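Local atomic coordinates of L-lysine 6-oxidase (Marinomonas mediterranea, PDB entry 3WEU), a protein that catalyses the oxidative deamination of the epsilon-amino group of L-lysine with a cysteine tryptophylquinone cofactor, releasing hydrogen peroxide that kills bacteria. Residues Trp587-Gly592 and Ile610-Gly615; Ala628-Arg633 and Phe645-Arg650; Lys341-Phe346 and Phe411-Trp416. All coordinates share one frame; numbering follows the deposited sequence.

Contact 1: Trp587-Gly592 and Ile610-Gly615; sequences WDVLTG and INYARG. With EDO (1,2-ethanediol), chain J.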
loop_
_atom_site.group_PDB
_atom_site.type_symbol
_atom_site.label_atom_id
_atom_site.label_comp_id
_atom_site.label_asym_id
_atom_site.label_seq_id
_atom_site.Cartn_x
_atom_site.Cartn_y
_atom_site.Cartn_z
ATOM N N TRP A 587 16.929 -17.756 15.568
ATOM C CA TRP A 587 15.767 -18.193 14.797
ATOM C C TRP A 587 14.980 -19.276 15.443
ATOM O O TRP A 587 13.740 -19.155 15.540
ATOM C CB TRP A 587 16.200 -18.558 13.387
ATOM C CG TRP A 587 15.113 -18.597 12.384
ATOM C CD1 TRP A 587 14.749 -19.648 11.579
ATOM C CD2 TRP A 587 14.269 -17.505 12.025
ATOM N NE1 TRP A 587 13.730 -19.259 10.773
ATOM C CE2 TRP A 587 13.416 -17.954 11.021
ATOM C CE3 TRP A 587 14.136 -16.226 12.487
ATOM C CZ2 TRP A 587 12.452 -17.146 10.451
ATOM C CZ3 TRP A 587 13.140 -15.408 11.928
ATOM C CH2 TRP A 587 12.323 -15.892 10.932
ATOM N N ASP A 588 15.651 -20.366 15.850
ATOM C CA ASP A 588 14.980 -21.499 16.472
ATOM C C ASP A 588 15.497 -21.587 17.898
ATOM O O ASP A 588 16.668 -21.872 18.105
ATOM C CB ASP A 588 15.278 -22.754 15.701
ATOM C CG ASP A 588 15.068 -22.567 14.215
ATOM O OD1 ASP A 588 16.018 -22.226 13.489
ATOM O OD2 ASP A 588 13.913 -22.683 13.792
ATOM N N VAL A 589 14.625 -21.268 18.848
ATOM C CA VAL A 589 15.003 -21.090 20.262
ATOM C C VAL A 589 14.035 -21.778 21.181
ATOM O O VAL A 589 12.887 -22.087 20.779
ATOM C CB VAL A 589 15.092 -19.603 20.639
ATOM C CG1 VAL A 589 16.179 -18.906 19.863
ATOM C CG2 VAL A 589 13.764 -18.896 20.513
ATOM N N LEU A 590 14.475 -22.017 22.426
ATOM C CA LEU A 590 13.659 -22.737 23.421
ATOM C C LEU A 590 12.909 -21.756 24.281
ATOM O O LEU A 590 13.486 -20.726 24.728
ATOM C CB LEU A 590 14.570 -23.625 24.294
ATOM C CG LEU A 590 15.417 -24.682 23.577
ATOM C CD1 LEU A 590 16.180 -25.475 24.643
ATOM C CD2 LEU A 590 14.466 -25.605 22.821
ATOM N N THR A 591 11.615 -22.025 24.499
ATOM C CA THR A 591 10.862 -21.252 25.405
ATOM C C THR A 591 11.386 -21.460 26.802
ATOM O O THR A 591 11.756 -22.570 27.199
ATOM C CB THR A 591 9.366 -21.622 25.398
ATOM O OG1 THR A 591 9.285 -23.051 25.540
ATOM C CG2 THR A 591 8.739 -21.212 24.129
ATOM N N GLY A 592 11.320 -20.385 27.568
ATOM C CA GLY A 592 11.945 -20.292 28.892
ATOM C C GLY A 592 11.071 -20.005 30.140
ATOM O O GLY A 592 11.597 -19.939 31.249
ATOM N N ILE A 610 10.779 -22.915 19.259
ATOM C CA ILE A 610 9.827 -22.143 18.476
ATOM C C ILE A 610 10.544 -21.030 17.796
ATOM O O ILE A 610 11.698 -20.772 18.027
ATOM C CB ILE A 610 8.691 -21.524 19.359
ATOM C CG1 ILE A 610 9.108 -20.340 20.182
ATOM C CG2 ILE A 610 8.011 -22.572 20.178
ATOM C CD1 ILE A 610 10.290 -20.472 21.034
ATOM N N ASN A 611 9.841 -20.339 16.920
ATOM C CA ASN A 611 10.483 -19.238 16.204
ATOM C C ASN A 611 10.756 -18.014 17.093
ATOM O O ASN A 611 9.859 -17.436 17.792
ATOM C CB ASN A 611 9.674 -18.830 14.980
ATOM C CG ASN A 611 10.338 -17.663 14.227
ATOM O OD1 ASN A 611 9.958 -16.497 14.337
ATOM N ND2 ASN A 611 11.327 -17.997 13.431
ATOM N N TYR A 612 12.007 -17.594 17.063
ATOM C CA TYR A 612 12.459 -16.485 17.898
ATOM C C TYR A 612 11.649 -15.173 17.678
ATOM O O TYR A 612 11.421 -14.395 18.598
ATOM C CB TYR A 612 13.939 -16.202 17.597
ATOM C CG TYR A 612 14.520 -14.970 18.258
ATOM C CD1 TYR A 612 14.843 -14.975 19.616
ATOM C CD2 TYR A 612 14.734 -13.807 17.553
ATOM C CE1 TYR A 612 15.367 -13.880 20.240
ATOM C CE2 TYR A 612 15.271 -12.719 18.161
ATOM C CZ TYR A 612 15.559 -12.753 19.518
ATOM O OH TYR A 612 16.044 -11.664 20.142
ATOM N N ALA A 613 11.363 -14.883 16.414
ATOM C CA ALA A 613 10.690 -13.629 16.071
ATOM C C ALA A 613 9.187 -13.777 15.930
ATOM O O ALA A 613 8.588 -12.917 15.322
ATOM C CB ALA A 613 11.258 -13.102 14.765
ATOM N N ARG A 614 8.579 -14.791 16.496
ATOM C CA ARG A 614 7.162 -15.065 16.266
ATOM C C ARG A 614 6.399 -13.801 16.708
ATOM O O ARG A 614 6.628 -13.246 17.770
ATOM C CB ARG A 614 6.743 -16.281 16.996
ATOM C CG ARG A 614 6.890 -16.218 18.535
ATOM C CD ARG A 614 6.894 -17.569 19.187
ATOM N NE ARG A 614 7.064 -17.420 20.615
ATOM C CZ ARG A 614 8.216 -17.121 21.219
ATOM N NH1 ARG A 614 9.345 -16.914 20.524
ATOM N NH2 ARG A 614 8.230 -17.001 22.572
ATOM N N GLY A 615 5.451 -13.394 15.880
ATOM C CA GLY A 615 4.648 -12.243 16.160
ATOM C C GLY A 615 5.093 -10.964 15.480
ATOM O O GLY A 615 4.308 -10.032 15.328
HETATM C C1 EDO J . 9.716 -20.166 9.820
HETATM O O1 EDO J . 10.237 -19.469 10.949
HETATM C C2 EDO J . 10.758 -21.237 9.480
HETATM O O2 EDO J . 11.836 -20.662 8.708
HETATM O O HOH W 1 11.740 -20.932 13.150
#
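Asn611 stands its amide upright over one face of the Trp587 indole, ND2 toward the ring. Its CG stands anti to the backbone N (chi1 180°). CB lies 4.1 Å from Trp587 O, and CG then carries the amide out over the indole. OD1 turns back to its own chain and takes a weak hydrogen bond from Ala613 N. ND2 ends 3.0 Å above the indole plane, over the centre of the ring system, Trp587 CE2 being the nearest indole atom, at 3.2 Å. Amide and ring planes are 87° apart, as in an amino-aromatic contact. The same ND2 donates to a water, 3.0 Å away, which in turn donates to Asp588 OD2, while Asp588 OD1 bonds to Tyr579 OH. At the indole edge, NE1 donates in plane to O2 of a bound ethanediol, 3.1 Å away, which Tyr577 OH also holds.

Beneath these side chains the backbones are laced together. Val589 and Ile610 form a hydrogen-bonded pair, Ile610 N to Val589 O measuring 2.7 Å, and Tyr612 N donates to Trp587 O two residues further along, past the non-hydrogen-bonded pair Asp588-Asn611. On the face carrying Val589 and Ile610, CD1 of Ile610 presses against Thr591 CG2 at 3.5 Å. Arg614 N and Arg614 NH1 grip Asn611 O from opposite faces of its carbonyl plane, the backbone bond closing the type I turn Asn611-Arg614. The whole is a short two-stranded antiparallel ribbon, its strands connected through helix 596-602, that ends in a beta turn beside a bound ethanediol, probably from the crystallisation liquor.

Contact 2: Ala628-Arg633 and Phe645-Arg650; sequences ALAFIR and FTETER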
loop_
_atom_site.group_PDB
_atom_site.type_symbol
_atom_site.label_atom_id
_atom_site.label_comp_id
_atom_site.label_asym_id
_atom_site.label_seq_id
_atom_site.Cartn_x
_atom_site.Cartn_y
_atom_site.Cartn_z
ATOM N N ALA A 628 11.063 -5.859 21.976
ATOM C CA ALA A 628 10.210 -6.802 22.653
ATOM C C ALA A 628 10.817 -8.210 22.675
ATOM O O ALA A 628 10.366 -9.071 23.438
ATOM C CB ALA A 628 8.873 -6.877 21.965
ATOM N N LEU A 629 11.829 -8.431 21.856
ATOM C CA LEU A 629 12.375 -9.809 21.669
ATOM C C LEU A 629 13.199 -10.276 22.829
ATOM O O LEU A 629 13.652 -9.490 23.666
ATOM C CB LEU A 629 13.178 -9.953 20.379
ATOM C CG LEU A 629 12.314 -9.670 19.144
ATOM C CD1 LEU A 629 13.106 -9.366 17.882
ATOM C CD2 LEU A 629 11.381 -10.820 18.843
ATOM N N ALA A 630 13.342 -11.594 22.921
ATOM C CA ALA A 630 13.996 -12.217 24.036
ATOM C C ALA A 630 15.511 -12.107 23.948
ATOM O O ALA A 630 16.097 -12.001 22.858
ATOM C CB ALA A 630 13.651 -13.685 24.052
ATOM N N PHE A 631 16.138 -12.257 25.097
ATOM C CA PHE A 631 17.563 -12.518 25.162
ATOM C C PHE A 631 17.733 -13.986 25.451
ATOM O O PHE A 631 17.169 -14.529 26.447
ATOM C CB PHE A 631 18.197 -11.727 26.293
ATOM C CG PHE A 631 18.371 -10.283 25.958
ATOM C CD1 PHE A 631 17.279 -9.424 25.967
ATOM C CD2 PHE A 631 19.586 -9.814 25.466
ATOM C CE1 PHE A 631 17.418 -8.095 25.562
ATOM C CE2 PHE A 631 19.744 -8.479 25.072
ATOM C CZ PHE A 631 18.646 -7.617 25.141
ATOM N N ILE A 632 18.512 -14.619 24.616
ATOM C CA ILE A 632 18.799 -16.067 24.748
ATOM C C ILE A 632 19.985 -16.197 25.683
ATOM O O ILE A 632 21.047 -15.662 25.424
ATOM C CB ILE A 632 19.112 -16.725 23.387
ATOM C CG1 ILE A 632 18.089 -16.323 22.344
ATOM C CG2 ILE A 632 19.214 -18.237 23.514
ATOM C CD1 ILE A 632 16.616 -16.566 22.707
ATOM N N ARG A 633 19.792 -16.919 26.789
ATOM C CA ARG A 633 20.798 -17.007 27.797
ATOM C C ARG A 633 20.836 -18.337 28.558
ATOM O O ARG A 633 19.827 -19.076 28.600
ATOM C CB ARG A 633 20.621 -15.826 28.705
ATOM C CG ARG A 633 20.360 -16.044 30.134
ATOM C CD ARG A 633 20.218 -14.739 30.882
ATOM N NE ARG A 633 21.345 -14.472 31.686
ATOM C CZ ARG A 633 21.439 -13.399 32.471
ATOM N NH1 ARG A 633 20.473 -12.479 32.501
ATOM N NH2 ARG A 633 22.466 -13.246 33.248
ATOM N N PHE A 645 20.227 -23.061 27.247
ATOM C CA PHE A 645 19.881 -21.737 26.804
ATOM C C PHE A 645 18.412 -21.658 26.433
ATOM O O PHE A 645 17.886 -22.490 25.650
ATOM C CB PHE A 645 20.656 -21.376 25.536
ATOM C CG PHE A 645 22.077 -20.978 25.740
ATOM C CD1 PHE A 645 23.083 -21.903 25.877
ATOM C CD2 PHE A 645 22.403 -19.642 25.812
ATOM C CE1 PHE A 645 24.414 -21.485 26.053
ATOM C CE2 PHE A 645 23.707 -19.225 25.962
ATOM C CZ PHE A 645 24.712 -20.146 26.045
ATOM N N THR A 646 17.733 -20.680 26.956
ATOM C CA THR A 646 16.396 -20.409 26.580
ATOM C C THR A 646 16.182 -18.919 26.393
ATOM O O THR A 646 16.994 -18.054 26.810
ATOM C CB THR A 646 15.332 -20.828 27.671
ATOM O OG1 THR A 646 15.405 -19.945 28.777
ATOM C CG2 THR A 646 15.560 -22.226 28.207
ATOM N N GLU A 647 15.017 -18.594 25.817
ATOM C CA GLU A 647 14.520 -17.220 25.832
ATOM C C GLU A 647 14.399 -16.768 27.286
ATOM O O GLU A 647 13.979 -17.539 28.167
ATOM C CB GLU A 647 13.068 -17.146 25.280
ATOM C CG GLU A 647 13.022 -17.207 23.765
ATOM C CD GLU A 647 11.682 -16.884 23.180
ATOM O OE1 GLU A 647 10.684 -17.190 23.837
ATOM O OE2 GLU A 647 11.672 -16.309 22.089
ATOM N N THR A 648 14.715 -15.508 27.516
ATOM C CA THR A 648 14.428 -14.807 28.782
ATOM C C THR A 648 13.965 -13.380 28.372
ATOM O O THR A 648 14.422 -12.847 27.324
ATOM C CB THR A 648 15.709 -14.703 29.683
ATOM O OG1 THR A 648 16.756 -13.974 29.019
ATOM C CG2 THR A 648 16.267 -16.113 30.065
ATOM N N GLU A 649 13.139 -12.765 29.218
ATOM C CA GLU A 649 12.820 -11.352 29.132
ATOM C C GLU A 649 12.095 -10.931 27.831
ATOM O O GLU A 649 12.075 -9.739 27.462
ATOM C CB GLU A 649 14.051 -10.490 29.359
ATOM C CG GLU A 649 14.703 -10.696 30.717
ATOM C CD GLU A 649 15.788 -9.671 30.981
ATOM O OE1 GLU A 649 15.423 -8.473 31.174
ATOM O OE2 GLU A 649 17.000 -10.060 30.980
ATOM N N ARG A 650 11.376 -11.867 27.221
ATOM C CA ARG A 650 10.530 -11.506 26.045
ATOM C C ARG A 650 9.361 -10.699 26.562
ATOM O O ARG A 650 8.845 -11.009 27.618
ATOM C CB ARG A 650 10.002 -12.768 25.339
ATOM C CG ARG A 650 9.622 -12.488 23.889
ATOM C CD ARG A 650 9.017 -13.661 23.158
ATOM N NE ARG A 650 9.268 -13.577 21.718
ATOM C CZ ARG A 650 8.353 -13.410 20.751
ATOM N NH1 ARG A 650 7.056 -13.381 20.984
ATOM N NH2 ARG A 650 8.767 -13.306 19.514
HETATM O O HOH W 2 12.028 -13.729 21.265
HETATM O O HOH W 3 17.886 -12.519 31.160
#
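Phe631 O is gripped twice by Thr648: the backbone N donates to it over 2.9 Å and OG1 over 2.7 Å, from opposite faces of the carbonyl plane. OG1 sits between the backbone N and the carbonyl carbon of its own residue (chi1 60°), which brings the hydroxyl beside its own N-H for this double hold. Phe631 N returns a bond to Thr648 O, and Arg633 and Thr646 make the next hydrogen-bonded pair. Between them, Ile632 faces Glu647, with CD1 3.8 Å from Glu647 CG; Glu647 CG also meets Ala630 CB at 3.6 Å. Ile632 CG2 and Phe645 CB meet at 4.0 Å, the side chains crossing at about a right angle.

Two waters extend this shell. One donates hydrogen bonds to Thr648 OG1 and, at 2.6 Å, to Glu649 OE2, and accepts from Arg633 NH1 in the guanidinium plane, so it joins opposite charges that do not touch. The other accepts from Ala630 N and Arg650 NE and donates to Glu647 OE2. Further out, Val46 and Val47 carbonyls hold the Arg633 guanidinium and Phe49 N holds Glu649, while Arg614 forms a salt bridge with Glu647 and the carbonyl of Arg614 accepts from Arg650. Strands 631-634 and 645-648 thus form a buried antiparallel beta hairpin, with waters joining charged side chains across and beside it.

Contact 3: Lys341-Phe346 and Phe411-Trp416; sequences KYYNYF and FLLGQW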
loop_
_atom_site.group_PDB
_atom_site.type_symbol
_atom_site.label_atom_id
_atom_site.label_comp_id
_atom_site.label_asym_id
_atom_site.label_seq_id
_atom_site.Cartn_x
_atom_site.Cartn_y
_atom_site.Cartn_z
ATOM N N LYS A 341 39.985 -35.996 7.378
ATOM C CA LYS A 341 38.602 -36.138 6.955
ATOM C C LYS A 341 37.801 -34.952 7.525
ATOM O O LYS A 341 37.032 -34.367 6.801
ATOM C CB LYS A 341 38.001 -37.407 7.402
ATOM C CG LYS A 341 36.702 -37.734 6.658
ATOM C CD LYS A 341 36.137 -39.030 7.196
ATOM C CE LYS A 341 35.573 -40.002 6.156
ATOM N NZ LYS A 341 35.067 -39.277 4.982
ATOM N N TYR A 342 37.992 -34.615 8.804
ATOM C CA TYR A 342 37.309 -33.508 9.485
ATOM C C TYR A 342 37.609 -32.199 8.737
ATOM O O TYR A 342 36.729 -31.460 8.345
ATOM C CB TYR A 342 37.810 -33.463 10.956
ATOM C CG TYR A 342 37.241 -32.423 11.874
ATOM C CD1 TYR A 342 37.453 -31.065 11.666
ATOM C CD2 TYR A 342 36.499 -32.800 13.001
ATOM C CE1 TYR A 342 36.924 -30.094 12.542
ATOM C CE2 TYR A 342 35.951 -31.835 13.840
ATOM C CZ TYR A 342 36.184 -30.494 13.624
ATOM O OH TYR A 342 35.620 -29.556 14.466
ATOM N N TYR A 343 38.886 -31.953 8.465
ATOM C CA TYR A 343 39.311 -30.779 7.762
ATOM C C TYR A 343 38.792 -30.685 6.322
ATOM O O TYR A 343 38.405 -29.619 5.857
ATOM C CB TYR A 343 40.861 -30.764 7.693
ATOM C CG TYR A 343 41.403 -29.684 6.799
ATOM C CD1 TYR A 343 41.460 -28.381 7.206
ATOM C CD2 TYR A 343 41.874 -29.968 5.527
ATOM C CE1 TYR A 343 41.992 -27.369 6.373
ATOM C CE2 TYR A 343 42.396 -28.992 4.697
ATOM C CZ TYR A 343 42.453 -27.673 5.130
ATOM O OH TYR A 343 42.916 -26.663 4.293
ATOM N N ASN A 344 38.770 -31.822 5.654
ATOM C CA ASN A 344 38.372 -31.833 4.241
ATOM C C ASN A 344 36.880 -31.611 4.070
ATOM O O ASN A 344 36.427 -31.388 2.962
ATOM C CB ASN A 344 38.815 -33.096 3.557
ATOM C CG ASN A 344 40.293 -33.089 3.226
ATOM O OD1 ASN A 344 40.850 -32.055 2.872
ATOM N ND2 ASN A 344 40.840 -34.282 3.091
ATOM N N TYR A 345 36.114 -31.612 5.179
ATOM C CA TYR A 345 34.721 -31.200 5.108
ATOM C C TYR A 345 34.498 -29.712 5.214
ATOM O O TYR A 345 33.330 -29.235 5.046
ATOM C CB TYR A 345 33.933 -31.921 6.197
ATOM C CG TYR A 345 33.535 -33.363 5.900
ATOM C CD1 TYR A 345 32.964 -33.735 4.649
ATOM C CD2 TYR A 345 33.676 -34.355 6.858
ATOM C CE1 TYR A 345 32.528 -35.071 4.416
ATOM C CE2 TYR A 345 33.262 -35.681 6.620
ATOM C CZ TYR A 345 32.660 -36.003 5.434
ATOM O OH TYR A 345 32.241 -37.229 5.225
ATOM N N PHE A 346 35.567 -28.946 5.482
ATOM C CA PHE A 346 35.482 -27.471 5.474
ATOM C C PHE A 346 35.647 -26.960 4.076
ATOM O O PHE A 346 36.468 -27.454 3.320
ATOM C CB PHE A 346 36.465 -26.850 6.455
ATOM C CG PHE A 346 36.008 -26.994 7.898
ATOM C CD1 PHE A 346 35.974 -28.219 8.525
ATOM C CD2 PHE A 346 35.620 -25.886 8.582
ATOM C CE1 PHE A 346 35.509 -28.351 9.827
ATOM C CE2 PHE A 346 35.144 -25.961 9.878
ATOM C CZ PHE A 346 35.072 -27.196 10.510
ATOM N N PHE A 411 43.780 -22.029 7.717
ATOM C CA PHE A 411 45.183 -22.425 7.711
ATOM C C PHE A 411 45.533 -23.220 9.006
ATOM O O PHE A 411 46.128 -24.289 8.995
ATOM C CB PHE A 411 46.094 -21.206 7.625
ATOM C CG PHE A 411 47.504 -21.546 7.909
ATOM C CD1 PHE A 411 48.182 -22.364 7.034
ATOM C CD2 PHE A 411 48.081 -21.201 9.099
ATOM C CE1 PHE A 411 49.480 -22.766 7.295
ATOM C CE2 PHE A 411 49.369 -21.588 9.375
ATOM C CZ PHE A 411 50.080 -22.391 8.479
ATOM N N LEU A 412 45.129 -22.676 10.129
ATOM C CA LEU A 412 45.386 -23.312 11.388
ATOM C C LEU A 412 44.688 -24.644 11.534
ATOM O O LEU A 412 45.266 -25.622 12.031
ATOM C CB LEU A 412 45.077 -22.349 12.530
ATOM C CG LEU A 412 45.883 -21.066 12.653
ATOM C CD1 LEU A 412 45.308 -20.038 13.606
ATOM C CD2 LEU A 412 47.277 -21.379 13.147
ATOM N N LEU A 413 43.466 -24.747 11.030
ATOM C CA LEU A 413 42.784 -26.007 11.001
ATOM C C LEU A 413 43.512 -27.067 10.167
ATOM O O LEU A 413 43.638 -28.211 10.576
ATOM C CB LEU A 413 41.276 -25.839 10.572
ATOM C CG LEU A 413 40.411 -27.073 10.848
ATOM C CD1 LEU A 413 40.190 -27.303 12.348
ATOM C CD2 LEU A 413 39.060 -26.915 10.146
ATOM N N GLY A 414 44.088 -26.654 9.047
ATOM C CA GLY A 414 44.872 -27.522 8.176
ATOM C C GLY A 414 46.174 -27.972 8.851
ATOM O O GLY A 414 46.618 -29.095 8.616
ATOM N N GLN A 415 46.792 -27.110 9.667
ATOM C CA GLN A 415 47.953 -27.509 10.422
ATOM C C GLN A 415 47.572 -28.586 11.439
ATOM O O GLN A 415 48.276 -29.595 11.608
ATOM C CB GLN A 415 48.591 -26.308 11.106
ATOM C CG GLN A 415 49.201 -25.268 10.176
ATOM C CD GLN A 415 50.142 -25.876 9.174
ATOM O OE1 GLN A 415 49.726 -26.293 8.062
ATOM N NE2 GLN A 415 51.418 -25.929 9.523
ATOM N N TRP A 416 46.460 -28.403 12.115
ATOM C CA TRP A 416 45.921 -29.421 12.950
ATOM C C TRP A 416 45.718 -30.706 12.222
ATOM O O TRP A 416 46.165 -31.780 12.719
ATOM C CB TRP A 416 44.629 -28.938 13.663
ATOM C CG TRP A 416 43.856 -29.980 14.360
ATOM C CD1 TRP A 416 44.032 -30.441 15.652
ATOM C CD2 TRP A 416 42.695 -30.648 13.870
ATOM N NE1 TRP A 416 43.103 -31.389 15.945
ATOM C CE2 TRP A 416 42.280 -31.560 14.861
ATOM C CE3 TRP A 416 42.027 -30.634 12.658
ATOM C CZ2 TRP A 416 41.177 -32.358 14.701
ATOM C CZ3 TRP A 416 40.939 -31.485 12.483
ATOM C CH2 TRP A 416 40.515 -32.304 13.495
#
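Tyr342, Tyr343 and Phe346 pack on Leu413, Gly414 and Trp416 in an aromatic helix-helix contact, where the C-terminal part of helix 336-344 and the loop after it meet helix 407-418. Tyr342 and Trp416 form a T-shaped pair: the indole brings the CZ3-CH2 edge of its six-membered ring to one face of the tyrosine, with planes at 71° and centroids 5.0 Å apart. CH2 lies 3.6 Å above the tyrosine plane, offset toward the rim, and the closest pair is Tyr342 CD1 with Trp416 CZ3 at 3.6 Å. Tyr343 lays a ring face on bare backbone, its CE1 3.4 Å from Gly414 CA, a close approach made where the glycine has no side chain. Its CD1 also meets Leu413 CG at 4.0 Å.

Leu413 packs among Tyr342, Tyr343 and Phe346. Its CG is anti to the backbone N (chi1 -166°), directed at the other segment; from it CD2 sits over the centre of the Phe346 ring, 3.6 Å from the centroid and 7° off the normal, a CH-pi contact. CD1 turns to Tyr342 CE1 at 4.3 Å.

The polar ends are held from outside: Tyr342 OH by Phe321 O, Tyr343 OH by Gln348 and Trp416 NE1 by Tyr328 O. Helix 295-308 packs beside both helices, with Ile303 against Tyr342 and Ile299 against Leu413 and Trp416.

In the fold
Contacts 1 and 2 touch, their centres 9 Å apart. Tyr612 OH lies 2.7 Å from Ala630 O and Arg614 O 2.8 Å from Arg650 NH2, both probable hydrogen bonds, so the turn after the ribbon of contact 1 is tied to the residues that flank both strands of the hairpin of contact 2. Contact 3 belongs to a separate helical region: its centre is about 33 Å from that of contact 1 and 35 Å from that of contact 2, with nearest atoms about 20 and 18 Å away. Contact 1 probably lies near the cofactor, for Trp587 touches Thr517, next to Cys516, which is cross-linked to the tryptophylquinone Trp581.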